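Local coordinates for glycoside Hydrolase (Bacteroides uniformis, PDB 5TA0), which probably hydrolyses agarose as a gut bacterium's beta-agarase, its (alpha/beta) barrel binding neoagarooctaose in a pocket beside two smaller beta domains, at residues A[447-452]-A[507-512]; A[457-462]-A[501-506]; A[350-355]-A[433-438]; A[474-479]-A[490-495]. One frame throughout, in Å; residues are numbered along the deposited sequence.

Interaction 1. Residues A[447-452]-A[507-512]; sequences FIINNL and ATCVIC
The mixed sheet of the porphyranase-type beta-sandwich domain has strands 444-451 and 508-514 as inner neighbours, and here they pair antiparallel, with Phe447 opposite Ile511 and Ile449 opposite Cys509 as hydrogen-bonded pairs. Each pair closes a ring of two backbone bonds, for example Ile511 N to Phe447 O at 2.8 Å, and Asn451 N to Ala507 O continues the ladder at 2.9 Å. On the face bearing Ile449, the SG of Cys509 sits between its own backbone N and carbonyl carbon (chi1 59°), which lays it against Ile449 CB at 3.8 Å. Ile449 CD1 then reaches Ile511 CD1 at 4.1 Å and also rests over the rim of one face of the Phe447 ring. The other face carries Ile448 flanked by Val510 and Thr508, with Ile448 CG1 4.0 Å from Val510 CG2. Beyond them Asn450 ND2 donates to Thr508 OG1 at 2.9 Å, the hydroxyl oxygen lying in the amide plane. Asn450 OD1 is hydrogen-bonded to Ser352 OG of helix 340-358. With its NH2 giving a proton to Thr508 and its oxygen accepting from Ser352, this buried amide has its two ends told apart and its rotation fixed.

Interaction 2. Residues A[457-462]-A[501-506]; sequences VDLNLS and FTLETE
Matching first torsions bring Asp458 and Thr502 together: CG of Asp458 (chi1 -66°) and OG1 of Thr502 (chi1 -62°) each lie beside their own backbone N, and the two side chains run side by side in the same direction. The Thr502 hydroxyl donates to Asp458 OD1 at 2.7 Å, meeting the oxygen on its anti side and 28° out of the carboxylate plane. The Thr502 methyl also touches the acceptor, CG2 lying 3.4 Å from Asp458 OD1.

The opposite face of this antiparallel pair is apolar. Leu459 CD1 approaches the edge of the Phe501 ring, near its plane, with 4.3 Å to Phe501 CD1, and also meets Leu503 CB at 4.0 Å. Two residues on, Leu461 CD1 packs on Phe501 CB at 3.9 Å. Backbone bonds join Val457 with Leu503 and Leu459 with Phe501 in both directions, the shortest being Leu459 N to Phe501 O at 2.7 Å.

Strand 500-503 is an outermost strand of the sheet, yet Leu503 and Leu459 both touch Ile449, Phe501 and Leu503 touch Cys509, and the Phe501 ring stands edge-to-face with His477. The sheet therefore folds over on itself, in keeping with a sandwich. The chemistry divides accordingly: hydrocarbon is turned into the core between the layers, while the hydroxyl-carboxylate bond is left on the exposed side, where water probably helps Thr502 stabilise the Asp458 charge.

Interaction 3. Residues A[350-355]-A[433-438]; sequences TNSMLM and DIMCDA. With EDO (1,2-ethanediol), chain O.
The peptide plane joining Cys436 to Asp437 is covered on one face by the methyl of Met355, whose CE lies 3.7 Å from Cys436 C in the conformer described and also touches Asp437 CB at 3.9 Å. The second flat group, the Asp437 carboxylate, is met at OD1 by the backbone N of Ala438 from above its plane. Its OD2 accepts a bond from a water that also donates to Met355 O, at 2.8 Å in each case, so one water bridges helix and strand. Tyr439 OH shares OD2, and Arg424 forms a salt bridge with OD1. These contacts join two domains: helix 340-358, which belongs to the alpha/beta barrel and lies between its last two strands in the chain, passes over strand 434-441 of the beta-sandwich at 63°, with the axes 9.5 Å apart. Met435 points toward the helix, and the bend of its chain at chi3 (-70°) brings CE to 3.5 Å from Ser352 O and to 4.0 Å from both Ser352 CB and Met355 CB. On the side of the helix turned away from strand 434-441, a 1,2-ethanediol, probably from the crystallisation liquor, donates from O2 to Thr350 OG1 and is hydrogen-bonded to Tyr414 as well.

Interaction 4. Residues A[474-479]-A[490-495]; sequences EVRHLY and LDVYDA
Val475 CB lies over the face of the Tyr493 ring, 3.9 Å from its centroid and 18° off the ring normal, in a CH-pi contact that also brings Val475 CG1 to 3.6 Å from Tyr493 OH. The ring gets there because Tyr493 CG stands between its own backbone N and carbonyl carbon (chi1 62°), which folds it back across the neighbouring strand. Tyr479 adopts the same first torsion, and its hydroxyl donates to Asp491 OD2 at 2.7 Å. In the Asp491 conformer described, that oxygen lies at the edge of the tyrosine ring but is itself met from above the carboxylate plane. Paired backbone bonds join Val475 with Tyr493 and His477 with Asp491.

On the reverse face Val492 CG1 touches the carboxylate carbon of Glu474, CD, at 3.6 Å, and Leu490 CD1 meets Leu478 CB at 4.1 Å.

A second layer fixes these groups. One water links His477 ND1, at 2.8 Å, with Asp491 OD2, while Tyr479 CD1 sits over the centre of the His477 ring; His477 NE2 is held in turn by the backbone N of Glu504. Glu474 OE2 is bound by Arg476 NE at 2.8 Å, close to the guanidinium plane. That salt bridge probably offsets the nearness of Asp494, whose carboxylate has the same charge. Arg476 is further tied to the carbonyls of Leu416 and Lys418 and to the Asp419 carboxylate.

The whole is an antiparallel beta hairpin, strands 472-481 and 487-495, the latter an outermost strand of the sandwich sheet.

How the interactions relate
Interactions 1, 2 and 4 lie within the beta-sandwich domain, and all four contacts reach one mixed sheet. Along the chain, 3 closes before 1 opens; 1 encloses 2, which encloses 4. Interaction 1 is the hub: its centre is about 7 Å from that of interaction 3, about 9 Å from that of interaction 2 and about 10 Å from that of interaction 4, whereas the centres of interactions 3 and 4 are about 17 Å apart. Strands 434-441, 444-451, 508-514, 472-481 and 487-495 follow one another across the sheet, linking the strand of interaction 3 through interaction 1 to interaction 4. Interaction 2 forms the other margin, which folds back over these strands. Helix 340-358 in interaction 3 joins this sandwich to the sugar-binding barrel.

Interaction 1. Residues A[447-452]-A[507-512]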
loop_
_atom_site.group_PDB
_atom_site.type_symbol
_atom_site.label_atom_id
_atom_site.label_comp_id
_atom_site.label_asym_id
_atom_site.label_seq_id
_atom_site.Cartn_x
_atom_site.Cartn_y
_atom_site.Cartn_z
ATOM N N PHE A 447 -1.573 21.075 0.158
ATOM C CA PHE A 447 -2.921 20.690 -0.222
ATOM C C PHE A 447 -2.797 19.761 -1.430
ATOM O O PHE A 447 -2.328 20.186 -2.503
ATOM C CB PHE A 447 -3.699 21.965 -0.556
ATOM C CG PHE A 447 -5.177 21.795 -0.799
ATOM C CD1 PHE A 447 -5.917 20.693 -0.394
ATOM C CD2 PHE A 447 -5.859 22.858 -1.412
ATOM C CE1 PHE A 447 -7.285 20.631 -0.622
ATOM C CE2 PHE A 447 -7.219 22.807 -1.601
ATOM C CZ PHE A 447 -7.923 21.710 -1.205
ATOM N N ILE A 448 -3.128 18.483 -1.231
ATOM C CA ILE A 448 -2.911 17.464 -2.277
ATOM C C ILE A 448 -4.241 17.040 -2.833
ATOM O O ILE A 448 -5.162 16.729 -2.087
ATOM C CB ILE A 448 -2.163 16.220 -1.737
ATOM C CG1 ILE A 448 -0.894 16.602 -0.972
ATOM C CG2 ILE A 448 -1.834 15.263 -2.863
ATOM C CD1 ILE A 448 -1.007 16.507 0.530
ATOM N N ILE A 449 -4.355 17.027 -4.169
ATOM C CA ILE A 449 -5.600 16.676 -4.835
ATOM C C ILE A 449 -5.277 15.698 -5.954
ATOM O O ILE A 449 -4.347 15.935 -6.712
ATOM C CB ILE A 449 -6.358 17.917 -5.387
ATOM C CG1 ILE A 449 -6.387 19.041 -4.330
ATOM C CG2 ILE A 449 -7.743 17.533 -5.870
ATOM C CD1 ILE A 449 -6.988 20.350 -4.819
ATOM N N ASN A 450 -6.054 14.621 -6.018
ATOM C CA ASN A 450 -5.831 13.541 -6.991
ATOM C C ASN A 450 -7.122 13.215 -7.726
ATOM O O ASN A 450 -8.186 13.147 -7.151
ATOM C CB ASN A 450 -5.305 12.312 -6.242
ATOM C CG ASN A 450 -5.131 11.096 -7.143
ATOM O OD1 ASN A 450 -5.968 10.207 -7.182
ATOM N ND2 ASN A 450 -4.048 11.085 -7.886
ATOM N N ASN A 451 -6.971 12.955 -9.028
ATOM C CA ASN A 451 -8.095 12.675 -9.907
ATOM C C ASN A 451 -8.145 11.190 -10.255
ATOM O O ASN A 451 -7.206 10.678 -10.835
ATOM C CB ASN A 451 -7.910 13.529 -11.173
ATOM C CG ASN A 451 -9.111 13.499 -12.098
ATOM O OD1 ASN A 451 -10.188 12.984 -11.760
ATOM N ND2 ASN A 451 -8.909 14.068 -13.310
ATOM N N LEU A 452 -9.249 10.537 -9.915
ATOM C CA LEU A 452 -9.571 9.171 -10.332
ATOM C C LEU A 452 -10.359 9.118 -11.649
ATOM O O LEU A 452 -10.513 8.041 -12.221
ATOM C CB LEU A 452 -10.375 8.451 -9.251
ATOM C CG LEU A 452 -9.610 8.156 -7.955
ATOM C CD1 LEU A 452 -10.606 7.778 -6.876
ATOM C CD2 LEU A 452 -8.557 7.048 -8.134
ATOM N N ALA A 507 -4.528 12.949 -12.825
ATOM C CA ALA A 507 -3.399 13.728 -12.417
ATOM C C ALA A 507 -3.413 13.996 -10.904
ATOM O O ALA A 507 -4.413 13.736 -10.212
ATOM C CB ALA A 507 -3.353 15.053 -13.195
ATOM N N THR A 508 -2.295 14.513 -10.421
ATOM C CA THR A 508 -2.186 14.950 -9.023
ATOM C C THR A 508 -1.632 16.348 -9.000
ATOM O O THR A 508 -0.716 16.676 -9.797
ATOM C CB THR A 508 -1.245 14.005 -8.236
ATOM O OG1 THR A 508 -1.671 12.657 -8.403
ATOM C CG2 THR A 508 -1.235 14.314 -6.747
ATOM N N CYS A 509 -2.127 17.188 -8.088
ATOM C CA CYS A 509 -1.440 18.414 -7.764
ATOM C C CYS A 509 -1.119 18.478 -6.272
ATOM O O CYS A 509 -1.861 17.936 -5.442
ATOM C CB CYS A 509 -2.216 19.667 -8.180
ATOM S SG CYS A 509 -3.859 19.867 -7.449
ATOM N N VAL A 510 0.004 19.116 -5.972
ATOM C CA VAL A 510 0.384 19.473 -4.599
ATOM C C VAL A 510 0.521 20.995 -4.610
ATOM O O VAL A 510 1.398 21.538 -5.320
ATOM C CB VAL A 510 1.689 18.794 -4.132
ATOM C CG1 VAL A 510 2.155 19.352 -2.782
ATOM C CG2 VAL A 510 1.505 17.281 -4.058
ATOM N N ILE A 511 -0.353 21.650 -3.851
ATOM C CA ILE A 511 -0.383 23.122 -3.770
ATOM C C ILE A 511 0.239 23.497 -2.444
ATOM O O ILE A 511 -0.190 23.026 -1.388
ATOM C CB ILE A 511 -1.819 23.637 -3.883
ATOM C CG1 ILE A 511 -2.477 23.160 -5.189
ATOM C CG2 ILE A 511 -1.848 25.170 -3.798
ATOM C CD1 ILE A 511 -3.972 23.138 -5.174
ATOM N N CYS A 512 1.295 24.300 -2.500
ATOM C CA CYS A 512 2.065 24.673 -1.328
ATOM C C CYS A 512 1.770 26.138 -0.991
ATOM O O CYS A 512 2.159 27.030 -1.739
ATOM C CB CYS A 512 3.563 24.451 -1.571
ATOM S SG CYS A 512 3.981 22.835 -2.287
#

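Interaction 2. Residues A[457-462]-A[501-506]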
loop_
_atom_site.group_PDB
_atom_site.type_symbol
_atom_site.label_atom_id
_atom_site.label_comp_id
_atom_site.label_asym_id
_atom_site.label_seq_id
_atom_site.Cartn_x
_atom_site.Cartn_y
_atom_site.Cartn_z
ATOM N N VAL A 457 -10.738 17.686 -14.686
ATOM C CA VAL A 457 -11.783 18.125 -13.779
ATOM C C VAL A 457 -11.439 19.553 -13.336
ATOM O O VAL A 457 -10.333 19.839 -12.844
ATOM C CB VAL A 457 -11.919 17.168 -12.569
ATOM C CG1 VAL A 457 -12.979 17.667 -11.593
ATOM C CG2 VAL A 457 -12.272 15.769 -13.034
ATOM N N ASP A 458 -12.393 20.463 -13.544
ATOM C CA ASP A 458 -12.248 21.840 -13.125
ATOM C C ASP A 458 -12.604 21.954 -11.641
ATOM O O ASP A 458 -13.688 21.541 -11.220
ATOM C CB ASP A 458 -13.189 22.739 -13.942
ATOM C CG ASP A 458 -12.820 22.808 -15.408
ATOM O OD1 ASP A 458 -11.631 22.689 -15.781
ATOM O OD2 ASP A 458 -13.752 23.021 -16.213
ATOM N N LEU A 459 -11.673 22.508 -10.871
ATOM C CA LEU A 459 -11.825 22.626 -9.437
ATOM C C LEU A 459 -12.006 24.073 -9.022
ATOM O O LEU A 459 -11.326 24.962 -9.558
ATOM C CB LEU A 459 -10.581 22.097 -8.710
ATOM C CG LEU A 459 -10.064 20.718 -9.100
ATOM C CD1 LEU A 459 -8.785 20.403 -8.348
ATOM C CD2 LEU A 459 -11.112 19.651 -8.870
ATOM N N ASN A 460 -12.916 24.298 -8.081
ATOM C CA ASN A 460 -13.055 25.583 -7.406
ATOM C C ASN A 460 -12.535 25.396 -5.984
ATOM O O ASN A 460 -13.084 24.596 -5.228
ATOM C CB ASN A 460 -14.521 26.039 -7.403
ATOM C CG ASN A 460 -15.046 26.355 -8.799
ATOM O OD1 ASN A 460 -14.311 26.833 -9.672
ATOM N ND2 ASN A 460 -16.327 26.090 -9.012
ATOM N N LEU A 461 -11.473 26.126 -5.646
ATOM C CA LEU A 461 -10.748 25.975 -4.376
ATOM C C LEU A 461 -11.163 27.016 -3.346
ATOM O O LEU A 461 -11.194 28.211 -3.662
ATOM C CB LEU A 461 -9.230 26.102 -4.583
ATOM C CG LEU A 461 -8.548 25.065 -5.494
ATOM C CD1 LEU A 461 -8.826 25.276 -6.967
ATOM C CD2 LEU A 461 -7.049 25.081 -5.258
ATOM N N SER A 462 -11.459 26.563 -2.125
ATOM C CA SER A 462 -11.704 27.452 -0.978
ATOM C C SER A 462 -10.751 27.105 0.154
ATOM O O SER A 462 -10.611 25.940 0.497
ATOM C CB SER A 462 -13.147 27.330 -0.500
ATOM O OG SER A 462 -14.047 27.734 -1.516
ATOM N N PHE A 501 -8.606 25.761 -10.638
ATOM C CA PHE A 501 -7.521 24.949 -11.170
ATOM C C PHE A 501 -8.124 23.753 -11.902
ATOM O O PHE A 501 -9.048 23.128 -11.401
ATOM C CB PHE A 501 -6.628 24.475 -10.027
ATOM C CG PHE A 501 -5.463 23.640 -10.476
ATOM C CD1 PHE A 501 -5.500 22.248 -10.377
ATOM C CD2 PHE A 501 -4.332 24.236 -10.991
ATOM C CE1 PHE A 501 -4.428 21.487 -10.791
ATOM C CE2 PHE A 501 -3.250 23.468 -11.405
ATOM C CZ PHE A 501 -3.314 22.091 -11.308
ATOM N N THR A 502 -7.615 23.468 -13.098
ATOM C CA THR A 502 -8.033 22.302 -13.864
ATOM C C THR A 502 -7.019 21.186 -13.616
ATOM O O THR A 502 -5.872 21.281 -14.028
ATOM C CB THR A 502 -8.122 22.609 -15.360
ATOM O OG1 THR A 502 -9.125 23.621 -15.544
ATOM C CG2 THR A 502 -8.516 21.378 -16.164
ATOM N N LEU A 503 -7.485 20.141 -12.937
ATOM C CA LEU A 503 -6.645 18.973 -12.668
ATOM C C LEU A 503 -6.793 18.011 -13.838
ATOM O O LEU A 503 -7.900 17.638 -14.214
ATOM C CB LEU A 503 -7.092 18.335 -11.357
ATOM C CG LEU A 503 -6.250 17.170 -10.844
ATOM C CD1 LEU A 503 -4.787 17.478 -10.639
ATOM C CD2 LEU A 503 -6.879 16.706 -9.538
ATOM N N GLU A 504 -5.669 17.629 -14.425
ATOM C CA GLU A 504 -5.662 16.798 -15.626
ATOM C C GLU A 504 -6.111 15.368 -15.374
ATOM O O GLU A 504 -6.308 14.956 -14.229
ATOM C CB GLU A 504 -4.299 16.830 -16.307
ATOM C CG GLU A 504 -4.105 18.050 -17.209
ATOM C CD GLU A 504 -5.079 18.074 -18.380
ATOM O OE1 GLU A 504 -5.500 19.179 -18.763
ATOM O OE2 GLU A 504 -5.451 16.998 -18.866
ATOM N N THR A 505 -6.351 14.642 -16.455
ATOM C CA THR A 505 -6.795 13.254 -16.422
ATOM C C THR A 505 -5.874 12.414 -15.523
ATOM O O THR A 505 -4.664 12.385 -15.721
ATOM C CB THR A 505 -6.746 12.685 -17.836
ATOM O OG1 THR A 505 -7.626 13.466 -18.651
ATOM C CG2 THR A 505 -7.123 11.243 -17.880
ATOM N N GLU A 506 -6.460 11.772 -14.519
ATOM C CA GLU A 506 -5.683 10.910 -13.589
ATOM C C GLU A 506 -4.473 11.623 -12.965
ATOM O O GLU A 506 -3.491 10.977 -12.585
ATOM C CB GLU A 506 -5.279 9.592 -14.272
ATOM C CG GLU A 506 -6.438 8.696 -14.621
ATOM C CD GLU A 506 -5.978 7.440 -15.319
ATOM O OE1 GLU A 506 -5.620 7.530 -16.526
ATOM O OE2 GLU A 506 -5.914 6.369 -14.673
#

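Interaction 3. Residues A[350-355]-A[433-438]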
loop_
_atom_site.group_PDB
_atom_site.type_symbol
_atom_site.label_atom_id
_atom_site.label_comp_id
_atom_site.label_asym_id
_atom_site.label_seq_id
_atom_site.Cartn_x
_atom_site.Cartn_y
_atom_site.Cartn_z
ATOM N N THR A 350 0.500 5.036 -8.405
ATOM C CA THR A 350 1.149 5.313 -7.134
ATOM C C THR A 350 0.476 6.444 -6.383
ATOM O O THR A 350 0.161 6.298 -5.186
ATOM C CB THR A 350 2.637 5.644 -7.308
ATOM O OG1 THR A 350 3.281 4.570 -7.985
ATOM C CG2 THR A 350 3.293 5.795 -5.938
ATOM N N ASN A 351 0.245 7.566 -7.053
ATOM C CA ASN A 351 -0.322 8.715 -6.370
ATOM C C ASN A 351 -1.721 8.433 -5.824
ATOM O O ASN A 351 -2.033 8.795 -4.689
ATOM C CB ASN A 351 -0.357 9.935 -7.302
ATOM C CG ASN A 351 0.970 10.630 -7.408
ATOM O OD1 ASN A 351 1.712 10.742 -6.453
ATOM N ND2 ASN A 351 1.303 11.071 -8.595
ATOM N N SER A 352 -2.576 7.787 -6.617
ATOM C CA SER A 352 -3.922 7.487 -6.170
ATOM C C SER A 352 -3.921 6.509 -5.000
ATOM O O SER A 352 -4.606 6.734 -3.996
ATOM C CB SER A 352 -4.827 6.971 -7.288
ATOM O OG SER A 352 -5.025 7.959 -8.283
ATOM N N MET A 353 -3.172 5.399 -5.117
ATOM C CA MET A 353 -3.136 4.444 -4.030
ATOM C C MET A 353 -2.590 5.060 -2.738
ATOM O O MET A 353 -3.142 4.817 -1.649
ATOM C CB MET A 353 -2.301 3.246 -4.439
ATOM C CG MET A 353 -2.979 2.399 -5.508
ATOM S SD MET A 353 -2.152 0.805 -5.678
ATOM C CE MET A 353 -3.181 0.076 -6.946
ATOM N N LEU A 354 -1.537 5.871 -2.867
ATOM C CA LEU A 354 -0.979 6.567 -1.716
ATOM C C LEU A 354 -2.029 7.379 -0.990
ATOM O O LEU A 354 -2.137 7.299 0.224
ATOM C CB LEU A 354 0.179 7.458 -2.119
ATOM C CG LEU A 354 0.708 8.395 -1.023
ATOM C CD1 LEU A 354 1.118 7.645 0.242
ATOM C CD2 LEU A 354 1.900 9.175 -1.543
ATOM N N MET A 355 -2.805 8.166 -1.721
ATOM C CA MET A 355 -3.863 8.953 -1.068
ATOM C C MET A 355 -4.827 8.052 -0.273
ATOM O O MET A 355 -5.245 8.375 0.853
ATOM C CB MET A 355 -4.637 9.764 -2.112
ATOM C CG MET A 355 -3.814 10.870 -2.753
ATOM S SD MET A 355 -3.519 12.265 -1.682
ATOM C CE MET A 355 -5.084 13.164 -1.743
ATOM N N ASP A 433 -14.768 11.102 -7.273
ATOM C CA ASP A 433 -13.588 10.852 -8.109
ATOM C C ASP A 433 -12.410 11.777 -7.818
ATOM O O ASP A 433 -11.352 11.610 -8.415
ATOM C CB ASP A 433 -13.939 10.934 -9.594
ATOM C CG ASP A 433 -14.855 9.836 -10.018
ATOM O OD1 ASP A 433 -14.646 8.672 -9.641
ATOM O OD2 ASP A 433 -15.827 10.125 -10.728
ATOM N N ILE A 434 -12.579 12.749 -6.913
ATOM C CA ILE A 434 -11.504 13.651 -6.513
ATOM C C ILE A 434 -11.151 13.371 -5.062
ATOM O O ILE A 434 -12.004 13.518 -4.181
ATOM C CB ILE A 434 -11.919 15.127 -6.708
ATOM C CG1 ILE A 434 -12.206 15.385 -8.191
ATOM C CG2 ILE A 434 -10.861 16.059 -6.143
ATOM C CD1 ILE A 434 -10.985 15.394 -9.078
ATOM N N MET A 435 -9.909 12.960 -4.821
ATOM C CA MET A 435 -9.450 12.730 -3.450
ATOM C C MET A 435 -8.601 13.901 -3.014
ATOM O O MET A 435 -7.863 14.472 -3.813
ATOM C CB MET A 435 -8.650 11.430 -3.380
ATOM C CG MET A 435 -9.477 10.212 -3.719
ATOM S SD MET A 435 -8.650 8.640 -3.441
ATOM C CE MET A 435 -7.410 8.697 -4.750
ATOM N N CYS A 436 -8.723 14.286 -1.754
ATOM C CA CYS A 436 -7.972 15.410 -1.255
ATOM C C CYS A 436 -7.489 15.163 0.150
ATOM O O CYS A 436 -8.057 14.384 0.885
ATOM C CB CYS A 436 -8.797 16.702 -1.319
ATOM S SG CYS A 436 -10.448 16.614 -0.582
ATOM N N ASP A 437 -6.395 15.832 0.482
ATOM C CA ASP A 437 -5.795 15.746 1.828
ATOM C C ASP A 437 -4.922 16.983 2.020
ATOM O O ASP A 437 -4.598 17.698 1.053
ATOM C CB ASP A 437 -4.996 14.420 1.964
ATOM C CG ASP A 437 -4.893 13.907 3.392
ATOM O OD1 ASP A 437 -5.316 14.573 4.362
ATOM O OD2 ASP A 437 -4.332 12.793 3.524
ATOM N N ALA A 438 -4.543 17.270 3.263
ATOM C CA ALA A 438 -3.722 18.446 3.536
ATOM C C ALA A 438 -2.986 18.330 4.843
ATOM O O ALA A 438 -3.485 17.702 5.786
ATOM C CB ALA A 438 -4.572 19.701 3.543
HETATM C C1 EDO O . 7.736 5.746 -7.445
HETATM O O1 EDO O . 7.115 6.104 -6.247
HETATM C C2 EDO O . 6.660 5.959 -8.482
HETATM O O2 EDO O . 6.014 4.695 -8.597
HETATM O O HOH W 1 -5.643 11.046 1.705
#

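Interaction 4. Residues A[474-479]-A[490-495]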
loop_
_atom_site.group_PDB
_atom_site.type_symbol
_atom_site.label_atom_id
_atom_site.label_comp_id
_atom_site.label_asym_id
_atom_site.label_seq_id
_atom_site.Cartn_x
_atom_site.Cartn_y
_atom_site.Cartn_z
ATOM N N GLU A 474 2.945 27.864 -4.398
ATOM C CA GLU A 474 3.611 27.049 -5.408
ATOM C C GLU A 474 2.670 25.917 -5.805
ATOM O O GLU A 474 2.234 25.135 -4.958
ATOM C CB GLU A 474 4.941 26.501 -4.905
ATOM C CG GLU A 474 5.599 25.529 -5.871
ATOM C CD GLU A 474 6.972 25.075 -5.449
ATOM O OE1 GLU A 474 7.929 25.883 -5.480
ATOM O OE2 GLU A 474 7.139 23.875 -5.157
ATOM N N VAL A 475 2.369 25.835 -7.101
ATOM C CA VAL A 475 1.567 24.760 -7.667
ATOM C C VAL A 475 2.490 23.744 -8.291
ATOM O O VAL A 475 3.368 24.091 -9.083
ATOM C CB VAL A 475 0.622 25.290 -8.772
ATOM C CG1 VAL A 475 -0.164 24.166 -9.445
ATOM C CG2 VAL A 475 -0.299 26.370 -8.199
ATOM N N ARG A 476 2.281 22.479 -7.951
ATOM C CA ARG A 476 2.971 21.348 -8.586
ATOM C C ARG A 476 1.907 20.436 -9.192
ATOM O O ARG A 476 0.969 20.044 -8.506
ATOM C CB ARG A 476 3.768 20.568 -7.556
ATOM C CG ARG A 476 4.701 21.392 -6.685
ATOM C CD ARG A 476 5.292 20.520 -5.607
ATOM N NE ARG A 476 6.135 21.274 -4.691
ATOM C CZ ARG A 476 6.673 20.743 -3.600
ATOM N NH1 ARG A 476 6.437 19.476 -3.288
ATOM N NH2 ARG A 476 7.436 21.479 -2.812
ATOM N N HIS A 477 2.008 20.153 -10.498
ATOM C CA HIS A 477 0.971 19.424 -11.222
ATOM C C HIS A 477 1.653 18.349 -12.069
ATOM O O HIS A 477 2.475 18.668 -12.954
ATOM C CB HIS A 477 0.194 20.406 -12.110
ATOM C CG HIS A 477 -1.014 19.845 -12.789
ATOM N ND1 HIS A 477 -1.553 20.447 -13.909
ATOM C CD2 HIS A 477 -1.794 18.775 -12.533
ATOM C CE1 HIS A 477 -2.624 19.784 -14.294
ATOM N NE2 HIS A 477 -2.797 18.762 -13.476
ATOM N N LEU A 478 1.330 17.084 -11.771
ATOM C CA LEU A 478 1.894 15.922 -12.446
ATOM C C LEU A 478 0.837 15.292 -13.332
ATOM O O LEU A 478 -0.177 14.806 -12.841
ATOM C CB LEU A 478 2.422 14.910 -11.437
ATOM C CG LEU A 478 3.094 13.683 -12.057
ATOM C CD1 LEU A 478 4.357 14.038 -12.813
ATOM C CD2 LEU A 478 3.407 12.691 -10.948
ATOM N N TYR A 479 1.073 15.321 -14.655
ATOM C CA TYR A 479 0.081 14.861 -15.631
ATOM C C TYR A 479 0.777 14.331 -16.888
ATOM O O TYR A 479 1.987 14.491 -17.057
ATOM C CB TYR A 479 -0.876 16.031 -16.001
ATOM C CG TYR A 479 -0.215 17.218 -16.656
ATOM C CD1 TYR A 479 0.366 18.234 -15.893
ATOM C CD2 TYR A 479 -0.138 17.311 -18.052
ATOM C CE1 TYR A 479 0.992 19.329 -16.493
ATOM C CE2 TYR A 479 0.476 18.396 -18.658
ATOM C CZ TYR A 479 1.037 19.404 -17.880
ATOM O OH TYR A 479 1.666 20.486 -18.480
ATOM N N LEU A 490 5.898 17.401 -14.915
ATOM C CA LEU A 490 5.748 18.001 -13.591
ATOM C C LEU A 490 5.892 19.508 -13.735
ATOM O O LEU A 490 7.011 20.025 -13.816
ATOM C CB LEU A 490 6.789 17.453 -12.602
ATOM C CG LEU A 490 6.677 17.998 -11.162
ATOM C CD1 LEU A 490 5.280 17.784 -10.587
ATOM C CD2 LEU A 490 7.733 17.305 -10.302
ATOM N N ASP A 491 4.755 20.195 -13.790
ATOM C CA ASP A 491 4.733 21.663 -13.866
ATOM C C ASP A 491 4.793 22.233 -12.461
ATOM O O ASP A 491 3.919 21.923 -11.647
ATOM C CB ASP A 491 3.428 22.169 -14.484
ATOM C CG ASP A 491 3.432 22.205 -15.991
ATOM O OD1 ASP A 491 4.500 22.185 -16.631
ATOM O OD2 ASP A 491 2.311 22.272 -16.524
ATOM N N VAL A 492 5.761 23.115 -12.221
ATOM C CA VAL A 492 5.966 23.749 -10.900
ATOM C C VAL A 492 6.027 25.248 -11.150
ATOM O O VAL A 492 6.891 25.707 -11.907
ATOM C CB VAL A 492 7.258 23.253 -10.218
ATOM C CG1 VAL A 492 7.463 23.929 -8.857
ATOM C CG2 VAL A 492 7.230 21.733 -10.067
ATOM N N TYR A 493 5.124 25.997 -10.542
ATOM C CA TYR A 493 5.084 27.445 -10.792
ATOM C C TYR A 493 4.481 28.181 -9.630
ATOM O O TYR A 493 3.743 27.612 -8.832
ATOM C CB TYR A 493 4.322 27.758 -12.082
ATOM C CG TYR A 493 2.872 27.356 -12.107
ATOM C CD1 TYR A 493 2.494 26.088 -12.536
ATOM C CD2 TYR A 493 1.865 28.233 -11.698
ATOM C CE1 TYR A 493 1.168 25.718 -12.578
ATOM C CE2 TYR A 493 0.536 27.871 -11.732
ATOM C CZ TYR A 493 0.185 26.615 -12.189
ATOM O OH TYR A 493 -1.130 26.260 -12.206
ATOM N N ASP A 494 4.823 29.466 -9.537
ATOM C CA ASP A 494 4.279 30.347 -8.520
ATOM C C ASP A 494 2.996 30.995 -9.020
ATOM O O ASP A 494 2.873 31.318 -10.196
ATOM C CB ASP A 494 5.321 31.383 -8.128
ATOM C CG ASP A 494 6.587 30.742 -7.561
ATOM O OD1 ASP A 494 6.490 29.723 -6.829
ATOM O OD2 ASP A 494 7.687 31.249 -7.855
ATOM N N ALA A 495 2.022 31.147 -8.128
ATOM C CA ALA A 495 0.702 31.679 -8.471
ATOM C C ALA A 495 0.375 32.791 -7.492
ATOM O O ALA A 495 0.661 32.676 -6.297
ATOM C CB ALA A 495 -0.352 30.594 -8.409
HETATM O O HOH W 2 -0.195 22.649 -14.942
#